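PDB 6FRL: tryptophan halogenase superfamily from Brevundimonas sp. BAL3, which is a flavin-dependent halogenase that prefers bromination over chlorination. Local coordinates for residues Arg63-Gln68 and Thr360-Leu365; Cys84-Arg89 and Gly145-Pro150; Gly202-Leu207 and Glu233-Gly238; Leu399-Asn404 and Asp410-Cys415. All blocks are in the same frame, centred on the assembly; numbering follows the deposited sequence.

All four contacts belong to the tryptophan halogenase fold. Contacts 2 and 3 are nested along the chain in the loop closed by contact 1; contact 4 follows. Contact 1 packs helix 61-68 against helix 354-367, beside helix 20-33 of the probable Rossmann-type nucleotide-binding region. Contact 2 brings a loop against strands 83-85 and 87-91, which belong to two different sheets. Its nearest atoms are about 6 Å from contact 1 and about 7 Å from contact 4, which joins helices 376-402 and 410-417. Contact 3 ties a small antiparallel sheet to helix 229-234. It is remote, its centre about 44 Å from that of contact 2, on the opposite side of the chain's centre.

Contact 1 of 4, residues Arg63-Gln68 and Thr360-Leu365; sequences RRFYGQ and TGIERL
Phe65 and Ile362 make the packed part of this helix-helix contact. Phe65 CE1 meets the end methyl of Ile362, CD1, at 4.2 Å. The two side chains cross at about a right angle. The methyl comes to the ring obliquely, so the touch is a small apolar one and not a stack. Phe65 reaches across because its CG lies anti to the backbone N (chi1 172°), which carries the ring out toward the second helix. The backbones stay well apart, with 9.3 Å between Phe65 CA and Glu363 CA.

A third helix helps to fill this side. Phe65 also touches Met25 and Ala29, and Ile362 touches Thr26 and Ala29, all on helix 20-33. A glycine-rich GxGxxG-type pattern (Gly18, Gly20, Gly23) runs from the turn after strand 13-17 into the start of this helix. It is consistent with the dinucleotide-binding Rossmann-type fold expected of a flavin enzyme. Helices 61-68 and 354-367 therefore pack together on helix 20-33.

The other side of the contact is looser and exposed. Gln68 and Glu363 face each other there, but Gln68 NE2 is 4.5 Å from Glu363 OE1, too far for a hydrogen bond. The Gln68 OE1 end of the amide lies in plane at the edge of the Arg64 guanidinium. Arg64 also carries a charge opposite to that of Glu363, yet Arg64 NH2 and Glu363 OE1 are 6.4 Å apart. Any attraction between them would be long-range and probably weakened by solvent.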
loop_
_atom_site.group_PDB
_atom_site.type_symbol
_atom_site.label_atom_id
_atom_site.label_comp_id
_atom_site.label_asym_id
_atom_site.label_seq_id
_atom_site.Cartn_x
_atom_site.Cartn_y
_atom_site.Cartn_z
ATOM N N ARG B 63 -19.410 5.867 6.301
ATOM C CA ARG B 63 -20.321 4.778 6.716
ATOM C C ARG B 63 -19.587 3.787 7.605
ATOM O O ARG B 63 -20.195 3.255 8.529
ATOM C CB ARG B 63 -21.013 4.073 5.517
ATOM C CG ARG B 63 -21.819 5.054 4.622
ATOM C CD ARG B 63 -22.689 4.404 3.549
ATOM N NE ARG B 63 -21.973 3.329 2.874
ATOM C CZ ARG B 63 -22.074 2.035 3.148
ATOM N NH1 ARG B 63 -22.920 1.577 4.077
ATOM N NH2 ARG B 63 -21.329 1.181 2.463
ATOM N N ARG B 64 -18.297 3.570 7.364
ATOM C CA ARG B 64 -17.473 2.776 8.259
ATOM C C ARG B 64 -17.222 3.507 9.591
ATOM O O ARG B 64 -17.153 2.871 10.627
ATOM C CB ARG B 64 -16.144 2.370 7.588
ATOM C CG ARG B 64 -15.240 1.491 8.455
ATOM C CD ARG B 64 -13.859 1.250 7.824
ATOM N NE ARG B 64 -12.950 2.434 7.877
ATOM C CZ ARG B 64 -12.320 3.014 6.835
ATOM N NH1 ARG B 64 -12.441 2.563 5.577
ATOM N NH2 ARG B 64 -11.537 4.073 7.051
ATOM N N PHE B 65 -17.091 4.833 9.545
ATOM C CA PHE B 65 -16.796 5.624 10.743
ATOM C C PHE B 65 -17.909 5.440 11.767
ATOM O O PHE B 65 -17.664 5.030 12.903
ATOM C CB PHE B 65 -16.571 7.102 10.390
ATOM C CG PHE B 65 -16.451 7.998 11.582
ATOM C CD1 PHE B 65 -15.207 8.203 12.200
ATOM C CD2 PHE B 65 -17.571 8.654 12.090
ATOM C CE1 PHE B 65 -15.100 9.018 13.308
ATOM C CE2 PHE B 65 -17.475 9.452 13.220
ATOM C CZ PHE B 65 -16.241 9.637 13.822
ATOM N N TYR B 66 -19.137 5.712 11.353
ATOM C CA TYR B 66 -20.291 5.547 12.256
ATOM C C TYR B 66 -20.662 4.064 12.459
ATOM O O TYR B 66 -21.251 3.703 13.504
ATOM C CB TYR B 66 -21.484 6.434 11.850
ATOM C CG TYR B 66 -22.176 6.225 10.493
ATOM C CD1 TYR B 66 -23.011 5.151 10.271
ATOM C CD2 TYR B 66 -22.117 7.203 9.504
ATOM C CE1 TYR B 66 -23.710 5.000 9.065
ATOM C CE2 TYR B 66 -22.807 7.080 8.314
ATOM C CZ TYR B 66 -23.599 5.973 8.088
ATOM O OH TYR B 66 -24.273 5.830 6.896
ATOM N N GLY B 67 -20.291 3.225 11.483
ATOM C CA GLY B 67 -20.294 1.765 11.635
ATOM C C GLY B 67 -19.540 1.289 12.867
ATOM O O GLY B 67 -20.087 0.521 13.661
ATOM N N GLN B 68 -18.316 1.802 13.059
ATOM C CA GLN B 68 -17.476 1.427 14.183
ATOM C C GLN B 68 -18.060 1.901 15.516
ATOM O O GLN B 68 -17.748 1.308 16.547
ATOM C CB GLN B 68 -16.048 1.960 14.027
ATOM C CG GLN B 68 -15.125 1.017 13.295
ATOM C CD GLN B 68 -13.907 1.684 12.587
ATOM O OE1 GLN B 68 -13.647 1.422 11.395
ATOM N NE2 GLN B 68 -13.153 2.521 13.312
ATOM N N THR B 360 -9.559 10.439 8.729
ATOM C CA THR B 360 -8.210 9.924 8.617
ATOM C C THR B 360 -7.376 10.440 9.789
ATOM O O THR B 360 -6.530 9.707 10.319
ATOM C CB THR B 360 -7.536 10.292 7.281
ATOM O OG1 THR B 360 -7.580 11.714 7.087
ATOM C CG2 THR B 360 -8.204 9.582 6.090
ATOM N N GLY B 361 -7.628 11.691 10.194
ATOM C CA GLY B 361 -6.922 12.279 11.344
ATOM C C GLY B 361 -7.201 11.527 12.622
ATOM O O GLY B 361 -6.279 11.231 13.378
ATOM N N ILE B 362 -8.475 11.185 12.827
ATOM C CA ILE B 362 -8.910 10.422 13.988
ATOM C C ILE B 362 -8.354 9.013 13.999
ATOM O O ILE B 362 -7.914 8.546 15.035
ATOM C CB ILE B 362 -10.445 10.396 14.102
ATOM C CG1 ILE B 362 -10.948 11.779 14.514
ATOM C CG2 ILE B 362 -10.917 9.370 15.129
ATOM C CD1 ILE B 362 -12.360 12.068 14.037
ATOM N N GLU B 363 -8.401 8.318 12.872
ATOM C CA GLU B 363 -7.854 6.943 12.802
ATOM C C GLU B 363 -6.369 6.979 13.166
ATOM O O GLU B 363 -5.897 6.157 13.971
ATOM C CB GLU B 363 -8.081 6.293 11.417
ATOM C CG GLU B 363 -7.521 4.846 11.233
ATOM C CD GLU B 363 -7.661 3.842 12.444
ATOM O OE1 GLU B 363 -8.798 3.420 12.810
ATOM O OE2 GLU B 363 -6.609 3.470 13.066
ATOM N N ARG B 364 -5.666 7.969 12.632
ATOM C CA ARG B 364 -4.237 8.139 12.862
ATOM C C ARG B 364 -3.915 8.449 14.353
ATOM O O ARG B 364 -2.962 7.888 14.904
ATOM C CB ARG B 364 -3.718 9.211 11.905
ATOM C CG ARG B 364 -2.231 9.336 11.779
ATOM C CD ARG B 364 -1.887 10.353 10.682
ATOM N NE ARG B 364 -2.151 9.787 9.352
ATOM C CZ ARG B 364 -3.007 10.251 8.440
ATOM N NH1 ARG B 364 -3.718 11.362 8.634
ATOM N NH2 ARG B 364 -3.120 9.594 7.276
ATOM N N LEU B 365 -4.725 9.289 14.989
ATOM C CA LEU B 365 -4.572 9.611 16.403
ATOM C C LEU B 365 -4.695 8.376 17.276
ATOM O O LEU B 365 -3.876 8.176 18.191
ATOM C CB LEU B 365 -5.614 10.650 16.862
ATOM C CG LEU B 365 -5.647 11.000 18.354
ATOM C CD1 LEU B 365 -4.271 11.336 18.893
ATOM C CD2 LEU B 365 -6.603 12.141 18.595
#

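Contact 2 of 4, residues Cys84-Arg89 and Gly145-Pro150; sequences CKLGIR and GKFTLP
The Phe147 ring has Cys84 on one face. Cys84 SG lies 3.5 Å from the ring centroid and only 3° off the ring normal, a sulfur-aromatic contact over the middle of the ring. Cys84 CB covers the same face nearer the rim, 3.7 Å from Phe147 CD1, and adds a CH-pi contact. The ring also meets Trp163 edge-to-face, and Phe500 with the planes at about 60°. Leu86 CD2 comes in obliquely, 4.2 Å from Phe147 CD1.

With chi1 at -176° Phe147 swings its ring out beside its own carbonyl, toward Cys84, and chi2 turns one face to the sulfur. The other methyl of Leu86, CD1, rests against the backbone, 3.5 Å from Lys146 O. No hydrogen bond crosses the contact. Lys146 turns away, and its NZ bonds to Thr494 O and Val491 O.

The loop 145-150 leaves helix 137-143 through a Schellman motif, with Gly145 as its C-prime residue. Leu86 packs on Leu141 and Ala142 of that helix. Cys84 belongs to strand 83-85, an outer strand of a three-stranded antiparallel sheet, and touches Phe500 of helix 497-502.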
loop_
_atom_site.group_PDB
_atom_site.type_symbol
_atom_site.label_atom_id
_atom_site.label_comp_id
_atom_site.label_asym_id
_atom_site.label_seq_id
_atom_site.Cartn_x
_atom_site.Cartn_y
_atom_site.Cartn_z
ATOM N N CYS B 84 -28.725 9.283 -0.519
ATOM C CA CYS B 84 -27.637 8.470 -1.056
ATOM C C CYS B 84 -26.740 9.238 -2.030
ATOM O O CYS B 84 -27.224 10.098 -2.775
ATOM C CB CYS B 84 -28.204 7.253 -1.786
ATOM S SG CYS B 84 -29.328 6.264 -0.785
ATOM N N LYS B 85 -25.440 8.936 -1.990
ATOM C CA LYS B 85 -24.467 9.493 -2.935
ATOM C C LYS B 85 -23.694 8.365 -3.612
ATOM O O LYS B 85 -22.858 7.684 -2.966
ATOM C CB LYS B 85 -23.471 10.434 -2.260
ATOM C CG LYS B 85 -22.443 10.972 -3.268
ATOM C CD LYS B 85 -21.461 11.950 -2.681
ATOM C CE LYS B 85 -20.307 12.252 -3.616
ATOM N NZ LYS B 85 -19.111 12.796 -2.884
ATOM N N LEU B 86 -23.961 8.176 -4.907
ATOM C CA LEU B 86 -23.223 7.182 -5.691
ATOM C C LEU B 86 -21.913 7.663 -6.362
ATOM O O LEU B 86 -21.156 6.836 -6.871
ATOM C CB LEU B 86 -24.139 6.584 -6.739
ATOM C CG LEU B 86 -25.158 5.624 -6.136
ATOM C CD1 LEU B 86 -26.166 5.265 -7.207
ATOM C CD2 LEU B 86 -24.506 4.382 -5.551
ATOM N N GLY B 87 -21.677 8.978 -6.363
ATOM C CA GLY B 87 -20.497 9.602 -6.987
ATOM C C GLY B 87 -20.706 11.093 -7.243
ATOM O O GLY B 87 -21.678 11.685 -6.755
ATOM N N ILE B 88 -19.825 11.713 -8.009
ATOM C CA ILE B 88 -19.974 13.146 -8.333
ATOM C C ILE B 88 -20.104 13.309 -9.821
ATOM O O ILE B 88 -19.398 12.645 -10.589
ATOM C CB ILE B 88 -18.753 13.968 -7.885
ATOM C CG1 ILE B 88 -18.519 13.802 -6.384
ATOM C CG2 ILE B 88 -18.899 15.447 -8.264
ATOM C CD1 ILE B 88 -17.226 14.462 -5.901
ATOM N N ARG B 89 -20.998 14.201 -10.233
ATOM C CA ARG B 89 -21.251 14.430 -11.649
ATOM C C ARG B 89 -20.636 15.743 -12.130
ATOM O O ARG B 89 -21.028 16.798 -11.671
ATOM C CB ARG B 89 -22.744 14.397 -11.900
ATOM C CG ARG B 89 -23.097 14.345 -13.372
ATOM C CD ARG B 89 -24.548 14.007 -13.560
ATOM N NE ARG B 89 -24.871 13.823 -14.973
ATOM C CZ ARG B 89 -25.969 13.225 -15.433
ATOM N NH1 ARG B 89 -26.891 12.757 -14.610
ATOM N NH2 ARG B 89 -26.147 13.101 -16.742
ATOM N N GLY B 145 -30.797 7.639 -12.103
ATOM C CA GLY B 145 -31.565 7.994 -10.897
ATOM C C GLY B 145 -31.941 6.802 -10.013
ATOM O O GLY B 145 -32.932 6.879 -9.297
ATOM N N LYS B 146 -31.164 5.718 -10.061
ATOM C CA LYS B 146 -31.433 4.495 -9.282
ATOM C C LYS B 146 -30.563 4.381 -8.023
ATOM O O LYS B 146 -29.569 5.117 -7.865
ATOM C CB LYS B 146 -31.234 3.232 -10.144
ATOM C CG LYS B 146 -32.061 3.138 -11.430
ATOM C CD LYS B 146 -33.518 3.631 -11.280
ATOM C CE LYS B 146 -34.385 3.467 -12.550
ATOM N NZ LYS B 146 -34.355 2.066 -13.061
ATOM N N PHE B 147 -31.001 3.500 -7.116
ATOM C CA PHE B 147 -30.244 3.093 -5.935
ATOM C C PHE B 147 -30.619 1.703 -5.390
ATOM O O PHE B 147 -31.801 1.370 -5.258
ATOM C CB PHE B 147 -30.350 4.113 -4.771
ATOM C CG PHE B 147 -29.481 3.734 -3.586
ATOM C CD1 PHE B 147 -28.138 4.063 -3.561
ATOM C CD2 PHE B 147 -29.987 2.943 -2.546
ATOM C CE1 PHE B 147 -27.333 3.688 -2.469
ATOM C CE2 PHE B 147 -29.188 2.550 -1.476
ATOM C CZ PHE B 147 -27.859 2.921 -1.429
ATOM N N THR B 148 -29.599 0.929 -5.021
ATOM C CA THR B 148 -29.766 -0.315 -4.251
ATOM C C THR B 148 -28.509 -0.570 -3.412
ATOM O O THR B 148 -27.390 -0.176 -3.789
ATOM C CB THR B 148 -30.070 -1.540 -5.154
ATOM O OG1 THR B 148 -30.485 -2.642 -4.358
ATOM C CG2 THR B 148 -28.850 -1.993 -5.989
ATOM N N LEU B 149 -28.693 -1.216 -2.269
ATOM C CA LEU B 149 -27.550 -1.660 -1.479
ATOM C C LEU B 149 -26.689 -2.622 -2.318
ATOM O O LEU B 149 -27.237 -3.501 -2.957
ATOM C CB LEU B 149 -28.006 -2.345 -0.176
ATOM C CG LEU B 149 -28.785 -1.505 0.854
ATOM C CD1 LEU B 149 -28.980 -2.323 2.145
ATOM C CD2 LEU B 149 -28.113 -0.156 1.156
ATOM N N PRO B 150 -25.354 -2.436 -2.347
ATOM C CA PRO B 150 -24.507 -3.440 -3.014
ATOM C C PRO B 150 -24.588 -4.821 -2.350
ATOM O O PRO B 150 -24.841 -4.912 -1.158
ATOM C CB PRO B 150 -23.090 -2.889 -2.834
ATOM C CG PRO B 150 -23.195 -1.997 -1.693
ATOM C CD PRO B 150 -24.542 -1.364 -1.758
#

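Contact 3 of 4, residues Gly202-Leu207 and Glu233-Gly238; sequences GFVRAL and EALGVG
Leu235 lays its CD2 methyl against the chain at Gly202 and the side chain of Val204. Leu235 CD2 is 3.8 Å from Gly202 O and 4.3 Å from Val204 CG2. Chi1 of Leu235 (-67°) places CG beside the backbone N, and chi2 (174°) then sets CD2 as the branch that meets the strand side. Leu235 also touches Lys335.

Gly202 has positive phi in the loop that leads into strand 204-209. This is the middle strand of a small antiparallel meander, 192-197, 204-209 and 214-216. A classic beta bulge follows directly, with Arg205 and Ala206 both facing Glu196. In sequence the meander is inserted between strands 186-189 and 219-222 of the main mixed sheet, as in related flavoproteins with a Rossmann-type fold. Val204 touches Val195 of the meander, Phe220 of the main sheet and Val230 of helix 229-234. In the partner segment, Gly236 is the first residue to leave helical angles, with positive phi.

No hydrogen bond or salt bridge joins the two segments. Polar links go to other parts of the chain, such as Val204 N to Asn336 OD1. The contact rests on van der Waals contact of one methyl, Leu235 CD2, with a Val204 methyl and with the Gly202 carbonyl oxygen, and would be only weakly directional.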
loop_
_atom_site.group_PDB
_atom_site.type_symbol
_atom_site.label_atom_id
_atom_site.label_comp_id
_atom_site.label_asym_id
_atom_site.label_seq_id
_atom_site.Cartn_x
_atom_site.Cartn_y
_atom_site.Cartn_z
ATOM N N GLY B 202 6.861 24.409 27.698
ATOM C CA GLY B 202 5.971 25.108 26.785
ATOM C C GLY B 202 4.755 24.299 26.289
ATOM O O GLY B 202 4.077 24.719 25.346
ATOM N N PHE B 203 4.471 23.150 26.919
ATOM C CA PHE B 203 3.308 22.327 26.570
ATOM C C PHE B 203 2.061 23.082 27.010
ATOM O O PHE B 203 2.164 24.002 27.822
ATOM C CB PHE B 203 3.358 20.941 27.245
ATOM C CG PHE B 203 4.165 19.902 26.488
ATOM C CD1 PHE B 203 5.393 20.203 25.891
ATOM C CD2 PHE B 203 3.727 18.591 26.435
ATOM C CE1 PHE B 203 6.151 19.215 25.246
ATOM C CE2 PHE B 203 4.478 17.606 25.789
ATOM C CZ PHE B 203 5.689 17.915 25.190
ATOM N N VAL B 204 0.893 22.729 26.467
ATOM C CA VAL B 204 -0.360 23.379 26.883
ATOM C C VAL B 204 -0.759 22.819 28.271
ATOM O O VAL B 204 -0.832 21.599 28.441
ATOM C CB VAL B 204 -1.496 23.141 25.872
ATOM C CG1 VAL B 204 -2.792 23.767 26.361
ATOM C CG2 VAL B 204 -1.145 23.729 24.520
ATOM N N ARG B 205 -0.953 23.716 29.253
ATOM C CA ARG B 205 -1.382 23.339 30.618
ATOM C C ARG B 205 -2.905 23.342 30.722
ATOM O O ARG B 205 -3.505 22.375 31.209
ATOM C CB ARG B 205 -0.762 24.273 31.688
ATOM C CG ARG B 205 -0.910 23.791 33.158
ATOM C CD ARG B 205 -0.366 24.785 34.208
ATOM N NE ARG B 205 -1.010 26.105 34.104
ATOM C CZ ARG B 205 -2.261 26.409 34.490
ATOM N NH1 ARG B 205 -2.734 27.639 34.282
ATOM N NH2 ARG B 205 -3.070 25.485 35.030
ATOM N N ALA B 206 -3.536 24.418 30.266
ATOM C CA ALA B 206 -4.985 24.583 30.490
ATOM C C ALA B 206 -5.578 25.681 29.664
ATOM O O ALA B 206 -4.847 26.557 29.196
ATOM C CB ALA B 206 -5.261 24.874 31.955
ATOM N N LEU B 207 -6.899 25.634 29.495
ATOM C CA LEU B 207 -7.648 26.753 28.923
ATOM C C LEU B 207 -8.211 27.610 30.052
ATOM O O LEU B 207 -8.667 27.076 31.059
ATOM C CB LEU B 207 -8.825 26.266 28.085
ATOM C CG LEU B 207 -8.626 25.219 27.017
ATOM C CD1 LEU B 207 -9.960 24.900 26.376
ATOM C CD2 LEU B 207 -7.661 25.715 25.970
ATOM N N GLU B 233 -2.063 29.932 17.179
ATOM C CA GLU B 233 -1.912 31.140 18.018
ATOM C C GLU B 233 -1.104 30.848 19.265
ATOM O O GLU B 233 -0.134 31.512 19.530
ATOM C CB GLU B 233 -3.260 31.756 18.411
ATOM C CG GLU B 233 -4.007 32.473 17.278
ATOM C CD GLU B 233 -5.391 33.027 17.712
ATOM O OE1 GLU B 233 -5.887 32.748 18.841
ATOM O OE2 GLU B 233 -6.014 33.755 16.910
ATOM N N ALA B 234 -1.481 29.830 20.011
ATOM C CA ALA B 234 -0.759 29.473 21.235
ATOM C C ALA B 234 0.635 28.890 20.998
ATOM O O ALA B 234 1.593 29.305 21.653
ATOM C CB ALA B 234 -1.593 28.494 22.070
ATOM N N LEU B 235 0.735 27.897 20.096
ATOM C CA LEU B 235 1.985 27.122 19.853
ATOM C C LEU B 235 2.836 27.625 18.672
ATOM O O LEU B 235 3.938 27.121 18.446
ATOM C CB LEU B 235 1.663 25.643 19.651
ATOM C CG LEU B 235 1.132 24.965 20.914
ATOM C CD1 LEU B 235 0.697 23.543 20.618
ATOM C CD2 LEU B 235 2.132 25.004 22.078
ATOM N N GLY B 236 2.330 28.587 17.919
ATOM C CA GLY B 236 3.093 29.204 16.835
ATOM C C GLY B 236 3.402 28.370 15.602
ATOM O O GLY B 236 4.310 28.728 14.847
ATOM N N VAL B 237 2.679 27.272 15.377
ATOM C CA VAL B 237 2.888 26.459 14.173
ATOM C C VAL B 237 2.441 27.215 12.901
ATOM O O VAL B 237 1.340 27.778 12.841
ATOM C CB VAL B 237 2.187 25.074 14.275
ATOM C CG1 VAL B 237 2.309 24.303 12.965
ATOM C CG2 VAL B 237 2.806 24.261 15.392
ATOM N N GLY B 238 3.296 27.199 11.883
ATOM C CA GLY B 238 3.042 27.930 10.623
ATOM C C GLY B 238 2.151 27.244 9.593
ATOM O O GLY B 238 1.674 26.139 9.802
#

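Contact 4 of 4, residues Leu399-Asn404 and Asp410-Cys415; sequences LHYKLN and DFWRDC
Asn404 bonds across to the backbone of Trp412, in a helix-loop-helix unit made by the end of helix 376-402 and the start of helix 410-417. Asn404 ND2 donates to Trp412 O at 3.1 Å, with an almost straight N-H...O angle of 177°, though ND2 stands somewhat tilted from the Trp412 carbonyl plane. It also donates to Tyr401 O at 2.9 Å. Both acceptors lie in the amide plane. Both N-H groups of Asn404 are thus used, and the rotation of the amide is fixed. Tyr401 O accepts a second bond, from Asn404 N. The amide also packs on the indole, with Asn404 CG 3.2 Å from Trp412 CE3 and the two planes 61° apart.

Tyr401 forms the apolar side. Trp412 CZ3 comes to its edge, 3.8 Å from Tyr401 CD1. Phe411 CZ approaches Tyr401 CE1 at 4.1 Å, and Phe411 CD2 lies over the middle of one face of the Trp412 indole. Cys415 SG stands obliquely to the Tyr401 ring, 3.8 Å from Tyr401 CD1, as a sulfur-aromatic contact.

Further out, Trp93 meets the Trp412 indole edge-to-face. Trp412 NE1 bonds to Arg273 O, and Tyr401 OH to Glu348 OE1. Asn404 OD1 accepts from Arg406 N, two residues on, which fits an Asx turn. Lys402 bends at chi2 (54°) and sends NZ to Arg416 O and Met418 O near the end of helix 410-417. There its charge would suit the helix dipole. On the way, Lys402 CD passes 3.7 Å from Cys415 O.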
loop_
_atom_site.group_PDB
_atom_site.type_symbol
_atom_site.label_atom_id
_atom_site.label_comp_id
_atom_site.label_asym_id
_atom_site.label_seq_id
_atom_site.Cartn_x
_atom_site.Cartn_y
_atom_site.Cartn_z
ATOM N N LEU B 399 -5.411 18.161 -10.791
ATOM C CA LEU B 399 -5.631 17.461 -12.059
ATOM C C LEU B 399 -6.903 17.890 -12.770
ATOM O O LEU B 399 -6.893 18.003 -14.006
ATOM C CB LEU B 399 -5.643 15.920 -11.871
ATOM C CG LEU B 399 -5.683 15.088 -13.156
ATOM C CD1 LEU B 399 -4.430 15.292 -13.984
ATOM C CD2 LEU B 399 -5.885 13.624 -12.879
ATOM N N HIS B 400 -7.983 18.101 -12.008
ATOM C CA HIS B 400 -9.289 18.455 -12.569
ATOM C C HIS B 400 -9.190 19.794 -13.375
ATOM O O HIS B 400 -9.759 19.951 -14.483
ATOM C CB HIS B 400 -10.348 18.598 -11.470
ATOM C CG HIS B 400 -10.740 17.322 -10.767
ATOM N ND1 HIS B 400 -9.895 16.642 -9.915
ATOM C CD2 HIS B 400 -11.937 16.665 -10.707
ATOM C CE1 HIS B 400 -10.536 15.607 -9.387
ATOM N NE2 HIS B 400 -11.775 15.598 -9.852
ATOM N N TYR B 401 -8.462 20.747 -12.818
ATOM C CA TYR B 401 -8.255 22.032 -13.482
ATOM C C TYR B 401 -7.265 21.902 -14.652
ATOM O O TYR B 401 -7.497 22.427 -15.735
ATOM C CB TYR B 401 -7.705 23.075 -12.489
ATOM C CG TYR B 401 -8.664 23.530 -11.414
ATOM C CD1 TYR B 401 -9.714 24.416 -11.714
ATOM C CD2 TYR B 401 -8.518 23.119 -10.078
ATOM C CE1 TYR B 401 -10.598 24.839 -10.726
ATOM C CE2 TYR B 401 -9.393 23.556 -9.088
ATOM C CZ TYR B 401 -10.425 24.414 -9.418
ATOM O OH TYR B 401 -11.287 24.893 -8.463
ATOM N N LYS B 402 -6.157 21.205 -14.395
ATOM C CA LYS B 402 -5.088 21.005 -15.374
ATOM C C LYS B 402 -5.542 20.423 -16.711
ATOM O O LYS B 402 -4.965 20.781 -17.737
ATOM C CB LYS B 402 -4.006 20.121 -14.769
ATOM C CG LYS B 402 -2.783 19.887 -15.667
ATOM C CD LYS B 402 -2.160 21.193 -16.141
ATOM C CE LYS B 402 -0.733 21.039 -16.616
ATOM N NZ LYS B 402 -0.236 22.305 -17.236
ATOM N N LEU B 403 -6.553 19.543 -16.697
ATOM C CA LEU B 403 -7.022 18.833 -17.899
ATOM C C LEU B 403 -8.308 19.391 -18.542
ATOM O O LEU B 403 -8.864 18.802 -19.507
ATOM C CB LEU B 403 -7.257 17.360 -17.554
ATOM C CG LEU B 403 -6.089 16.578 -16.949
ATOM C CD1 LEU B 403 -6.509 15.143 -16.722
ATOM C CD2 LEU B 403 -4.883 16.628 -17.871
ATOM N N ASN B 404 -8.783 20.525 -18.048
ATOM C CA ASN B 404 -10.008 21.100 -18.587
ATOM C C ASN B 404 -9.821 21.425 -20.088
ATOM O O ASN B 404 -8.702 21.658 -20.532
ATOM C CB ASN B 404 -10.440 22.309 -17.757
ATOM C CG ASN B 404 -9.878 23.607 -18.282
ATOM O OD1 ASN B 404 -10.440 24.190 -19.214
ATOM N ND2 ASN B 404 -8.798 24.092 -17.668
ATOM N N ASP B 410 -10.029 33.303 -19.799
ATOM C CA ASP B 410 -8.613 33.254 -19.450
ATOM C C ASP B 410 -8.315 32.367 -18.253
ATOM O O ASP B 410 -7.230 31.755 -18.185
ATOM C CB ASP B 410 -8.053 34.671 -19.170
ATOM C CG ASP B 410 -7.775 35.479 -20.448
ATOM O OD1 ASP B 410 -8.027 34.982 -21.578
ATOM O OD2 ASP B 410 -7.301 36.624 -20.292
ATOM N N PHE B 411 -9.254 32.340 -17.301
ATOM C CA PHE B 411 -9.181 31.463 -16.140
ATOM C C PHE B 411 -8.812 30.025 -16.551
ATOM O O PHE B 411 -7.849 29.436 -16.027
ATOM C CB PHE B 411 -10.525 31.477 -15.407
ATOM C CG PHE B 411 -10.601 30.510 -14.256
ATOM C CD1 PHE B 411 -9.996 30.809 -13.053
ATOM C CD2 PHE B 411 -11.262 29.296 -14.390
ATOM C CE1 PHE B 411 -10.047 29.913 -12.001
ATOM C CE2 PHE B 411 -11.326 28.405 -13.342
ATOM C CZ PHE B 411 -10.717 28.710 -12.149
ATOM N N TRP B 412 -9.564 29.512 -17.522
ATOM C CA TRP B 412 -9.451 28.131 -17.972
ATOM C C TRP B 412 -8.209 27.830 -18.835
ATOM O O TRP B 412 -7.619 26.762 -18.659
ATOM C CB TRP B 412 -10.762 27.666 -18.649
ATOM C CG TRP B 412 -11.938 27.508 -17.671
ATOM C CD1 TRP B 412 -13.094 28.243 -17.645
ATOM C CD2 TRP B 412 -12.048 26.577 -16.583
ATOM N NE1 TRP B 412 -13.914 27.828 -16.621
ATOM C CE2 TRP B 412 -13.294 26.807 -15.952
ATOM C CE3 TRP B 412 -11.213 25.577 -16.073
ATOM C CZ2 TRP B 412 -13.722 26.063 -14.859
ATOM C CZ3 TRP B 412 -11.631 24.840 -14.994
ATOM C CH2 TRP B 412 -12.872 25.087 -14.394
ATOM N N ARG B 413 -7.802 28.734 -19.734
ATOM C CA ARG B 413 -6.500 28.587 -20.449
ATOM C C ARG B 413 -5.348 28.489 -19.457
ATOM O O ARG B 413 -4.465 27.626 -19.584
ATOM C CB ARG B 413 -6.194 29.762 -21.387
ATOM C CG ARG B 413 -7.093 29.884 -22.606
ATOM C CD ARG B 413 -6.779 31.165 -23.386
ATOM N NE ARG B 413 -7.836 31.481 -24.360
ATOM C CZ ARG B 413 -8.929 32.233 -24.141
ATOM N NH1 ARG B 413 -9.163 32.816 -22.976
ATOM N NH2 ARG B 413 -9.812 32.427 -25.112
ATOM N N ASP B 414 -5.354 29.391 -18.479
ATOM C CA ASP B 414 -4.298 29.438 -17.487
ATOM C C ASP B 414 -4.216 28.165 -16.691
ATOM O O ASP B 414 -3.120 27.668 -16.451
ATOM C CB ASP B 414 -4.486 30.620 -16.525
ATOM C CG ASP B 414 -4.196 31.969 -17.173
ATOM O OD1 ASP B 414 -3.747 32.027 -18.348
ATOM O OD2 ASP B 414 -4.429 32.970 -16.472
ATOM N N CYS B 415 -5.363 27.632 -16.284
ATOM C CA CYS B 415 -5.408 26.344 -15.546
ATOM C C CYS B 415 -4.731 25.234 -16.360
ATOM O O CYS B 415 -3.892 24.502 -15.819
ATOM C CB CYS B 415 -6.849 25.961 -15.188
ATOM S SG CYS B 415 -7.488 26.800 -13.724
#